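Local structure of protein CLPV1 (Pseudomonas aeruginosa, 4UQW) at residues Lys31-Pro36 / Leu80-Thr85; Ala70-Glu75 / Ser137-Lys142; Leu40-His45 / Glu75-Leu80. The protein probably uses ATP hydrolysis to disassemble the contracted TssB-TssC sheath of the type VI secretion system, its N domain probably helping to recognise the sheath. All blocks are in the same frame, centred on the assembly; numbering follows the deposited sequence.

From the N terminus, helix 17-33 ends in segment 31-36, the first half of interaction 1, and helix 40-49 follows with the first half of interaction 3. After helix 54-61, helix 66-79 supplies residues 70-75 to interaction 2; with Leu-80, the residue after it, it also supplies 75-80 to interaction 3, which closes a loop over 29 intervening residues. Interaction 1 closes round it at 80-85, so interaction 3 is nested within interaction 1, and the two share Leu-80. Interaction 2 closes last, at 137-142, and crosses both. Together they show how a single helix, 66-79, can be tied at its C-terminal exit, along its flank and to a distant turn, within a largely helical domain.

Interaction 1 of 3, residues Lys31-Pro36 / Leu80-Thr85; sequences KLRGNP and LPRGST
The side-chain nitrogen of Asn-35, ND2, is gripped by two oxygens: it donates to Pro-81 O at 2.8 Å and to a water at 3.1 Å. Asn-35 CG lies anti to the carbonyl carbon, beside the backbone N (chi1 -57°), and carries the amide back toward residues 80-85. Pro-81 O lies close to the plane of this amide, whereas ND2 itself sits above the carbonyl plane of Pro-81, 43° out of it. The water also accepts from Arg-82 NE at 2.9 Å, in the plane of that guanidinium, and so couples the two side chains. Asn-35 OD1 is hydrogen-bonded to His-42 NE2, which helps to fix the rotation of the amide. Leu-80 crosses the amide at about a right angle, its CB 3.6 Å from Asn-35 ND2.

Ser-84 N donates to Gly-34 O at 2.9 Å. Gly-34, the first residue past helix 17-33, closes it in a Schellman motif. With no side chain on Gly-34 to press on Gly-83 N, the chains come together with the CA atoms of Gly-34 and Gly-83 4.7 Å apart. Beside them Pro-36 and Pro-81 cross at about a right angle, and Ser-84 OG, bonded to Ser-86 OG, comes up against Pro-36.

Arg-33 and Arg-82 meet as like charges, with NH2 of Arg-82 over one face of the Arg-33 guanidinium, 3.8 Å from Arg-33 NH2, and the planes 55° apart. Asp-78 forms a salt bridge with Arg-33 and a long, weak ion pair with Arg-82, and probably offsets their repulsion.

At the domain surface, the end of helix 17-33 thus meets the loop leaving helix 66-79. Pro-36, just before strand 37-38, shares a backbone hydrogen bond with Asp-89 of strand 89-90, its parallel partner.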
loop_
_atom_site.group_PDB
_atom_site.type_symbol
_atom_site.label_atom_id
_atom_site.label_comp_id
_atom_site.label_asym_id
_atom_site.label_seq_id
_atom_site.Cartn_x
_atom_site.Cartn_y
_atom_site.Cartn_z
ATOM N N LYS A 31 9.990 3.629 12.866
ATOM C CA LYS A 31 11.161 3.923 13.703
ATOM C C LYS A 31 10.772 4.283 15.120
ATOM O O LYS A 31 11.462 3.848 16.072
ATOM C CB LYS A 31 11.976 5.050 13.109
ATOM C CG LYS A 31 12.759 4.613 11.891
ATOM C CD LYS A 31 13.714 5.689 11.416
ATOM C CE LYS A 31 15.018 5.740 12.300
ATOM N NZ LYS A 31 15.838 4.475 12.177
ATOM N N LEU A 32 9.692 5.052 15.297
ATOM C CA LEU A 32 9.239 5.398 16.652
ATOM C C LEU A 32 8.872 4.139 17.436
ATOM O O LEU A 32 9.107 4.056 18.655
ATOM C CB LEU A 32 8.059 6.358 16.607
ATOM C CG LEU A 32 8.486 7.760 16.186
ATOM C CD1 LEU A 32 7.272 8.652 16.069
ATOM C CD2 LEU A 32 9.503 8.344 17.164
ATOM N N ARG A 33 8.314 3.157 16.752
ATOM C CA ARG A 33 7.907 1.907 17.412
ATOM C C ARG A 33 9.024 0.911 17.613
ATOM O O ARG A 33 8.851 -0.091 18.327
ATOM C CB ARG A 33 6.819 1.195 16.596
ATOM C CG ARG A 33 5.621 2.049 16.289
ATOM C CD ARG A 33 4.562 1.936 17.343
ATOM N NE ARG A 33 3.724 0.788 17.046
ATOM C CZ ARG A 33 2.577 0.523 17.650
ATOM N NH1 ARG A 33 2.115 1.334 18.596
ATOM N NH2 ARG A 33 1.899 -0.557 17.297
ATOM N N GLY A 34 10.140 1.141 16.943
ATOM C CA GLY A 34 11.260 0.213 16.968
ATOM C C GLY A 34 11.021 -1.060 16.177
ATOM O O GLY A 34 11.633 -2.097 16.403
ATOM N N ASN A 35 10.167 -0.962 15.145
ATOM C CA ASN A 35 9.936 -2.131 14.282
ATOM C C ASN A 35 11.081 -2.245 13.255
ATOM O O ASN A 35 11.630 -1.206 12.819
ATOM C CB ASN A 35 8.580 -2.038 13.513
ATOM C CG ASN A 35 7.362 -1.875 14.416
ATOM O OD1 ASN A 35 6.464 -1.083 14.115
ATOM N ND2 ASN A 35 7.337 -2.618 15.573
ATOM N N PRO A 36 11.480 -3.459 12.862
ATOM C CA PRO A 36 12.712 -3.550 12.073
ATOM C C PRO A 36 12.540 -3.188 10.605
ATOM O O PRO A 36 13.531 -2.756 9.953
ATOM C CB PRO A 36 13.134 -5.025 12.208
ATOM C CG PRO A 36 11.838 -5.739 12.544
ATOM C CD PRO A 36 11.065 -4.759 13.413
ATOM N N LEU A 80 3.873 -6.488 15.683
ATOM C CA LEU A 80 5.207 -6.538 15.107
ATOM C C LEU A 80 6.292 -6.572 16.147
ATOM O O LEU A 80 6.135 -6.047 17.241
ATOM C CB LEU A 80 5.442 -5.311 14.215
ATOM C CG LEU A 80 4.491 -5.172 13.022
ATOM C CD1 LEU A 80 4.731 -3.857 12.288
ATOM C CD2 LEU A 80 4.769 -6.338 12.104
ATOM N N PRO A 81 7.444 -7.162 15.794
ATOM C CA PRO A 81 8.557 -7.139 16.746
ATOM C C PRO A 81 9.028 -5.713 17.028
ATOM O O PRO A 81 8.989 -4.850 16.110
ATOM C CB PRO A 81 9.634 -7.979 16.061
ATOM C CG PRO A 81 9.250 -8.177 14.712
ATOM C CD PRO A 81 7.779 -7.824 14.521
ATOM N N ARG A 82 9.464 -5.461 18.261
ATOM C CA ARG A 82 9.840 -4.118 18.687
ATOM C C ARG A 82 11.241 -4.089 19.227
ATOM O O ARG A 82 11.919 -5.106 19.263
ATOM C CB ARG A 82 8.895 -3.570 19.753
ATOM C CG ARG A 82 7.440 -3.399 19.346
ATOM C CD ARG A 82 6.542 -3.064 20.570
ATOM N NE ARG A 82 5.143 -2.797 20.198
ATOM C CZ ARG A 82 4.209 -2.299 21.017
ATOM N NH1 ARG A 82 4.512 -1.995 22.279
ATOM N NH2 ARG A 82 2.959 -2.109 20.581
ATOM N N GLY A 83 11.661 -2.902 19.652
ATOM C CA GLY A 83 12.982 -2.717 20.225
ATOM C C GLY A 83 14.124 -3.084 19.299
ATOM O O GLY A 83 15.191 -3.519 19.735
ATOM N N SER A 84 13.912 -2.887 18.011
ATOM C CA SER A 84 14.926 -3.177 17.033
ATOM C C SER A 84 16.034 -2.177 17.230
ATOM O O SER A 84 15.786 -0.973 17.296
ATOM C CB SER A 84 14.343 -3.092 15.610
ATOM O OG SER A 84 15.344 -3.313 14.642
ATOM N N THR A 85 17.252 -2.685 17.366
ATOM C CA THR A 85 18.425 -1.833 17.496
ATOM C C THR A 85 19.170 -1.825 16.165
ATOM O O THR A 85 20.178 -1.140 16.006
ATOM C CB THR A 85 19.354 -2.311 18.640
ATOM O OG1 THR A 85 20.390 -1.344 18.860
ATOM C CG2 THR A 85 19.968 -3.669 18.313
HETATM O O HOH W 1 4.888 -3.271 17.392
#

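Interaction 2 of 3, residues Ala70-Glu75 / Ser137-Lys142; sequences AKDLTE and SAEFAK
The ring of Phe-140 is met at its edge, near the ring plane, by a methyl of Leu-73, with Leu-73 CD2 4.5 Å from Phe-140 CE2. This is loose apolar contact, but both side chains are buried, and the ring also touches Leu-69, Phe-44 and Leu-133. The other flat group that reaches across is the carboxylate of Asp-72. Asp-72 OD2 accepts from Ser-137 OG at 2.7 Å through its anti lone pair, the one turned away from OD1. The CB atoms of Asp-72 and Ser-137 are 3.6 Å apart, so the two side chains also pack at their roots.

Ser-137 OG stands anti to its own backbone N (chi1 178°). From there Ser-137 OG gives its proton to Asp-72 and accepts from Glu-139 N at 3.0 Å, which makes an ST turn. The hydroxyl is thus used in both directions just where the chain, having left helix 127-136, enters the 3-10 segment 138-142. The example illustrates how one serine can shape a turn and attach it to a helix, here 66-79, in the N domain of a Clp-type ATPase.

Two acids lie near each other across the contact, with Asp-72 OD2 5.4 Å from Glu-139 OE2. Their repulsion is probably eased by Lys-142, whose NZ forms a salt bridge with Glu-139 OE1 at 3.0 Å from the syn side, 26° out of the carboxylate plane. Glu-139 OE1 is also hydrogen-bonded to Asp-65 N, next to the start of helix 66-79.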
loop_
_atom_site.group_PDB
_atom_site.type_symbol
_atom_site.label_atom_id
_atom_site.label_comp_id
_atom_site.label_asym_id
_atom_site.label_seq_id
_atom_site.Cartn_x
_atom_site.Cartn_y
_atom_site.Cartn_z
ATOM N N ALA A 70 -9.689 -0.897 10.463
ATOM C CA ALA A 70 -8.833 -0.091 11.348
ATOM C C ALA A 70 -8.374 -0.909 12.570
ATOM O O ALA A 70 -7.200 -0.862 12.964
ATOM C CB ALA A 70 -9.577 1.141 11.798
ATOM N N LYS A 71 -9.299 -1.681 13.128
ATOM C CA LYS A 71 -9.024 -2.534 14.280
ATOM C C LYS A 71 -7.938 -3.573 13.896
ATOM O O LYS A 71 -6.966 -3.855 14.646
ATOM C CB LYS A 71 -10.293 -3.241 14.764
ATOM C CG LYS A 71 -10.130 -4.178 15.935
ATOM C CD LYS A 71 -11.498 -4.706 16.313
ATOM C CE LYS A 71 -11.471 -5.512 17.586
ATOM N NZ LYS A 71 -10.625 -6.713 17.391
ATOM N N ASP A 72 -8.132 -4.204 12.739
ATOM C CA ASP A 72 -7.199 -5.217 12.323
ATOM C C ASP A 72 -5.796 -4.645 12.064
ATOM O O ASP A 72 -4.795 -5.311 12.408
ATOM C CB ASP A 72 -7.712 -5.903 11.039
ATOM C CG ASP A 72 -8.916 -6.830 11.304
ATOM O OD1 ASP A 72 -9.199 -7.206 12.483
ATOM O OD2 ASP A 72 -9.654 -7.168 10.345
ATOM N N LEU A 73 -5.706 -3.471 11.432
ATOM C CA LEU A 73 -4.395 -2.915 11.138
ATOM C C LEU A 73 -3.701 -2.512 12.414
ATOM O O LEU A 73 -2.466 -2.728 12.548
ATOM C CB LEU A 73 -4.493 -1.700 10.196
ATOM C CG LEU A 73 -5.039 -2.063 8.806
ATOM C CD1 LEU A 73 -5.089 -0.746 8.001
ATOM C CD2 LEU A 73 -4.154 -3.082 8.090
ATOM N N THR A 74 -4.439 -1.944 13.364
ATOM C CA THR A 74 -3.875 -1.552 14.670
ATOM C C THR A 74 -3.331 -2.767 15.391
ATOM O O THR A 74 -2.209 -2.779 15.946
ATOM C CB THR A 74 -4.920 -0.878 15.554
ATOM O OG1 THR A 74 -5.283 0.382 14.982
ATOM C CG2 THR A 74 -4.372 -0.703 16.950
ATOM N N GLU A 75 -4.120 -3.841 15.398
ATOM C CA GLU A 75 -3.656 -5.063 16.043
ATOM C C GLU A 75 -2.415 -5.677 15.356
ATOM O O GLU A 75 -1.455 -6.092 16.058
ATOM C CB GLU A 75 -4.817 -6.071 16.153
ATOM C CG GLU A 75 -5.876 -5.492 17.106
ATOM C CD GLU A 75 -7.065 -6.419 17.345
ATOM O OE1 GLU A 75 -7.014 -7.541 16.788
ATOM O OE2 GLU A 75 -8.015 -6.026 18.094
ATOM N N SER A 137 -5.716 -8.212 7.308
ATOM C CA SER A 137 -7.161 -8.147 7.630
ATOM C C SER A 137 -7.919 -9.026 6.675
ATOM O O SER A 137 -7.794 -8.869 5.445
ATOM C CB SER A 137 -7.701 -6.712 7.503
ATOM O OG SER A 137 -9.101 -6.700 7.770
ATOM N N ALA A 138 -8.764 -9.899 7.247
ATOM C CA ALA A 138 -9.667 -10.656 6.417
ATOM C C ALA A 138 -10.626 -9.766 5.643
ATOM O O ALA A 138 -11.160 -10.216 4.613
ATOM C CB ALA A 138 -10.453 -11.649 7.273
ATOM N N GLU A 139 -10.789 -8.498 6.035
ATOM C CA GLU A 139 -11.625 -7.569 5.241
ATOM C C GLU A 139 -11.105 -7.485 3.814
ATOM O O GLU A 139 -11.871 -7.302 2.862
ATOM C CB GLU A 139 -11.648 -6.134 5.828
ATOM C CG GLU A 139 -12.438 -6.061 7.172
ATOM C CD GLU A 139 -13.865 -6.474 6.980
ATOM O OE1 GLU A 139 -14.620 -5.858 6.220
ATOM O OE2 GLU A 139 -14.341 -7.439 7.665
ATOM N N PHE A 140 -9.789 -7.577 3.633
ATOM C CA PHE A 140 -9.286 -7.435 2.260
ATOM C C PHE A 140 -9.625 -8.602 1.334
ATOM O O PHE A 140 -9.508 -8.463 0.108
ATOM C CB PHE A 140 -7.763 -7.246 2.262
ATOM C CG PHE A 140 -7.295 -5.915 2.800
ATOM C CD1 PHE A 140 -7.693 -4.728 2.210
ATOM C CD2 PHE A 140 -6.383 -5.873 3.855
ATOM C CE1 PHE A 140 -7.200 -3.496 2.668
ATOM C CE2 PHE A 140 -5.856 -4.640 4.280
ATOM C CZ PHE A 140 -6.269 -3.470 3.681
ATOM N N ALA A 141 -10.088 -9.738 1.867
ATOM C CA ALA A 141 -10.604 -10.785 1.015
ATOM C C ALA A 141 -11.888 -10.387 0.320
ATOM O O ALA A 141 -12.304 -11.026 -0.660
ATOM C CB ALA A 141 -10.805 -12.066 1.825
ATOM N N LYS A 142 -12.497 -9.295 0.757
ATOM C CA LYS A 142 -13.704 -8.785 0.089
ATOM C C LYS A 142 -13.376 -7.997 -1.206
ATOM O O LYS A 142 -14.265 -7.741 -2.036
ATOM C CB LYS A 142 -14.487 -7.884 1.050
ATOM C CG LYS A 142 -15.030 -8.639 2.284
ATOM C CD LYS A 142 -15.681 -7.744 3.298
ATOM C CE LYS A 142 -16.069 -8.619 4.495
ATOM N NZ LYS A 142 -16.751 -7.860 5.538
#

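Interaction 3 of 3, residues Leu40-His45 / Glu75-Leu80; sequences LVHWFH and EALDRL
Leu-77 buries the most surface here, and its two methyls divide the work. Leu-77 CD1 sits over a face of the His-45 ring in a CH-pi contact, 3.8 Å from the ring centroid and 19° off the normal; the two side chains cross at about a right angle. Leu-77 CD2 turns to the preceding turn of helix 40-49 instead, meeting His-42 CD2 at 3.5 Å and Val-41 CG1 at 3.9 Å.

Val-41, second in buried area, likewise uses both branches. Its chi1 of 66° puts CG1 between the backbone N and the carbonyl carbon, where it faces Leu-77 and Leu-80, while Val-41 CG2 packs on Ala-76 CB at 3.9 Å.

His-42 completes the set. Leu-80, the residue just past helix 66-79, reaches toward it tip to tip, Leu-80 CD1 coming within 3.5 Å of both CE1 and NE2 of His-42. Although its neighbours across the contact are apolar, the buried ring is satisfied at both nitrogens: ND1 is hydrogen-bonded to Glu-39 N, and NE2 has its Asn-35 partner from interaction 1.

No hydrogen bond spans the two segments. The axes of helix pieces 40-45 and 75-79 approach to 9.9 Å with N-to-C directions 137° apart, nearer antiparallel than parallel. Val-41, His-42 and His-45, spaced one, three and four positions apart, line the side of helix 40-49 that receives Leu-77, a worked case of apolar helix-helix packing.

On the flanks, helix 17-33 adds Phe-29, which meets both histidines, and Cys-30 beside His-42, while Leu-136 of helix 127-136 packs against Val-41 and Ala-76.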
loop_
_atom_site.group_PDB
_atom_site.type_symbol
_atom_site.label_atom_id
_atom_site.label_comp_id
_atom_site.label_asym_id
_atom_site.label_seq_id
_atom_site.Cartn_x
_atom_site.Cartn_y
_atom_site.Cartn_z
ATOM N N LEU A 40 4.010 -3.237 4.631
ATOM C CA LEU A 40 2.740 -2.846 4.070
ATOM C C LEU A 40 1.754 -2.345 5.158
ATOM O O LEU A 40 1.002 -1.383 4.930
ATOM C CB LEU A 40 2.101 -3.998 3.320
ATOM C CG LEU A 40 2.764 -4.459 2.032
ATOM C CD1 LEU A 40 2.042 -5.745 1.510
ATOM C CD2 LEU A 40 2.716 -3.386 0.982
ATOM N N VAL A 41 1.766 -2.984 6.351
ATOM C CA VAL A 41 0.793 -2.545 7.355
ATOM C C VAL A 41 1.089 -1.077 7.804
ATOM O O VAL A 41 0.152 -0.286 7.990
ATOM C CB VAL A 41 0.768 -3.514 8.550
ATOM C CG1 VAL A 41 2.097 -3.503 9.323
ATOM C CG2 VAL A 41 -0.381 -3.132 9.504
ATOM N N HIS A 42 2.378 -0.692 7.912
ATOM C CA HIS A 42 2.682 0.703 8.260
ATOM C C HIS A 42 2.176 1.648 7.185
ATOM O O HIS A 42 1.655 2.725 7.473
ATOM C CB HIS A 42 4.204 0.937 8.406
ATOM C CG HIS A 42 4.851 0.199 9.533
ATOM N ND1 HIS A 42 5.671 -0.873 9.286
ATOM C CD2 HIS A 42 4.842 0.390 10.875
ATOM C CE1 HIS A 42 6.169 -1.318 10.434
ATOM N NE2 HIS A 42 5.676 -0.573 11.407
ATOM N N TRP A 43 2.403 1.277 5.917
ATOM C CA TRP A 43 2.104 2.162 4.783
ATOM C C TRP A 43 0.585 2.345 4.697
ATOM O O TRP A 43 0.074 3.468 4.571
ATOM C CB TRP A 43 2.620 1.517 3.505
ATOM C CG TRP A 43 2.702 2.468 2.339
ATOM C CD1 TRP A 43 2.503 3.811 2.360
ATOM C CD2 TRP A 43 3.076 2.089 1.029
ATOM N NE1 TRP A 43 2.744 4.322 1.070
ATOM C CE2 TRP A 43 3.145 3.272 0.265
ATOM C CE3 TRP A 43 3.475 0.857 0.451
ATOM C CZ2 TRP A 43 3.499 3.252 -1.106
ATOM C CZ3 TRP A 43 3.837 0.821 -0.885
ATOM C CH2 TRP A 43 3.848 2.036 -1.645
ATOM N N PHE A 44 -0.145 1.215 4.746
ATOM C CA PHE A 44 -1.603 1.284 4.605
ATOM C C PHE A 44 -2.220 2.001 5.826
ATOM O O PHE A 44 -3.167 2.803 5.678
ATOM C CB PHE A 44 -2.196 -0.129 4.440
ATOM C CG PHE A 44 -2.189 -0.579 3.026
ATOM C CD1 PHE A 44 -1.105 -0.311 2.234
ATOM C CD2 PHE A 44 -3.280 -1.259 2.460
ATOM C CE1 PHE A 44 -1.063 -0.731 0.904
ATOM C CE2 PHE A 44 -3.233 -1.661 1.107
ATOM C CZ PHE A 44 -2.138 -1.402 0.364
ATOM N N HIS A 45 -1.697 1.728 7.037
ATOM C CA HIS A 45 -2.192 2.449 8.201
ATOM C C HIS A 45 -1.995 3.997 7.998
ATOM O O HIS A 45 -2.913 4.793 8.261
ATOM C CB HIS A 45 -1.490 1.924 9.457
ATOM C CG HIS A 45 -1.757 2.765 10.651
ATOM N ND1 HIS A 45 -2.876 2.630 11.443
ATOM C CD2 HIS A 45 -1.060 3.817 11.144
ATOM C CE1 HIS A 45 -2.824 3.526 12.421
ATOM N NE2 HIS A 45 -1.739 4.261 12.255
ATOM N N GLU A 75 -4.120 -3.841 15.398
ATOM C CA GLU A 75 -3.656 -5.063 16.043
ATOM C C GLU A 75 -2.415 -5.677 15.356
ATOM O O GLU A 75 -1.455 -6.092 16.058
ATOM C CB GLU A 75 -4.817 -6.071 16.153
ATOM C CG GLU A 75 -5.876 -5.492 17.106
ATOM C CD GLU A 75 -7.065 -6.419 17.345
ATOM O OE1 GLU A 75 -7.014 -7.541 16.788
ATOM O OE2 GLU A 75 -8.015 -6.026 18.094
ATOM N N ALA A 76 -2.368 -5.684 14.011
ATOM C CA ALA A 76 -1.184 -6.155 13.305
ATOM C C ALA A 76 0.034 -5.300 13.643
ATOM O O ALA A 76 1.144 -5.822 13.828
ATOM C CB ALA A 76 -1.445 -6.148 11.775
ATOM N N LEU A 77 -0.152 -3.976 13.698
ATOM C CA LEU A 77 0.976 -3.089 14.058
ATOM C C LEU A 77 1.500 -3.424 15.444
ATOM O O LEU A 77 2.724 -3.475 15.662
ATOM C CB LEU A 77 0.535 -1.633 14.059
ATOM C CG LEU A 77 0.410 -1.043 12.685
ATOM C CD1 LEU A 77 -0.404 0.257 12.821
ATOM C CD2 LEU A 77 1.769 -0.775 12.064
ATOM N N ASP A 78 0.569 -3.627 16.387
ATOM C CA ASP A 78 0.923 -3.840 17.807
ATOM C C ASP A 78 1.643 -5.164 17.990
ATOM O O ASP A 78 2.355 -5.360 18.973
ATOM C CB ASP A 78 -0.322 -3.785 18.717
ATOM C CG ASP A 78 -0.799 -2.351 18.960
ATOM O OD1 ASP A 78 -0.024 -1.416 18.683
ATOM O OD2 ASP A 78 -1.954 -2.141 19.387
ATOM N N ARG A 79 1.467 -6.073 17.045
ATOM C CA ARG A 79 2.089 -7.378 17.140
ATOM C C ARG A 79 3.477 -7.474 16.489
ATOM O O ARG A 79 4.207 -8.432 16.723
ATOM C CB ARG A 79 1.154 -8.448 16.538
ATOM C CG ARG A 79 -0.117 -8.715 17.388
ATOM C CD ARG A 79 -0.970 -9.833 16.763
ATOM N NE ARG A 79 -2.323 -9.923 17.325
ATOM C CZ ARG A 79 -3.433 -9.585 16.670
ATOM N NH1 ARG A 79 -3.360 -9.137 15.418
ATOM N NH2 ARG A 79 -4.620 -9.698 17.261
ATOM N N LEU A 80 3.873 -6.488 15.683
ATOM C CA LEU A 80 5.207 -6.538 15.107
ATOM C C LEU A 80 6.292 -6.572 16.147
ATOM O O LEU A 80 6.135 -6.047 17.241
ATOM C CB LEU A 80 5.442 -5.311 14.215
ATOM C CG LEU A 80 4.491 -5.172 13.022
ATOM C CD1 LEU A 80 4.731 -3.857 12.288
ATOM C CD2 LEU A 80 4.769 -6.338 12.104
#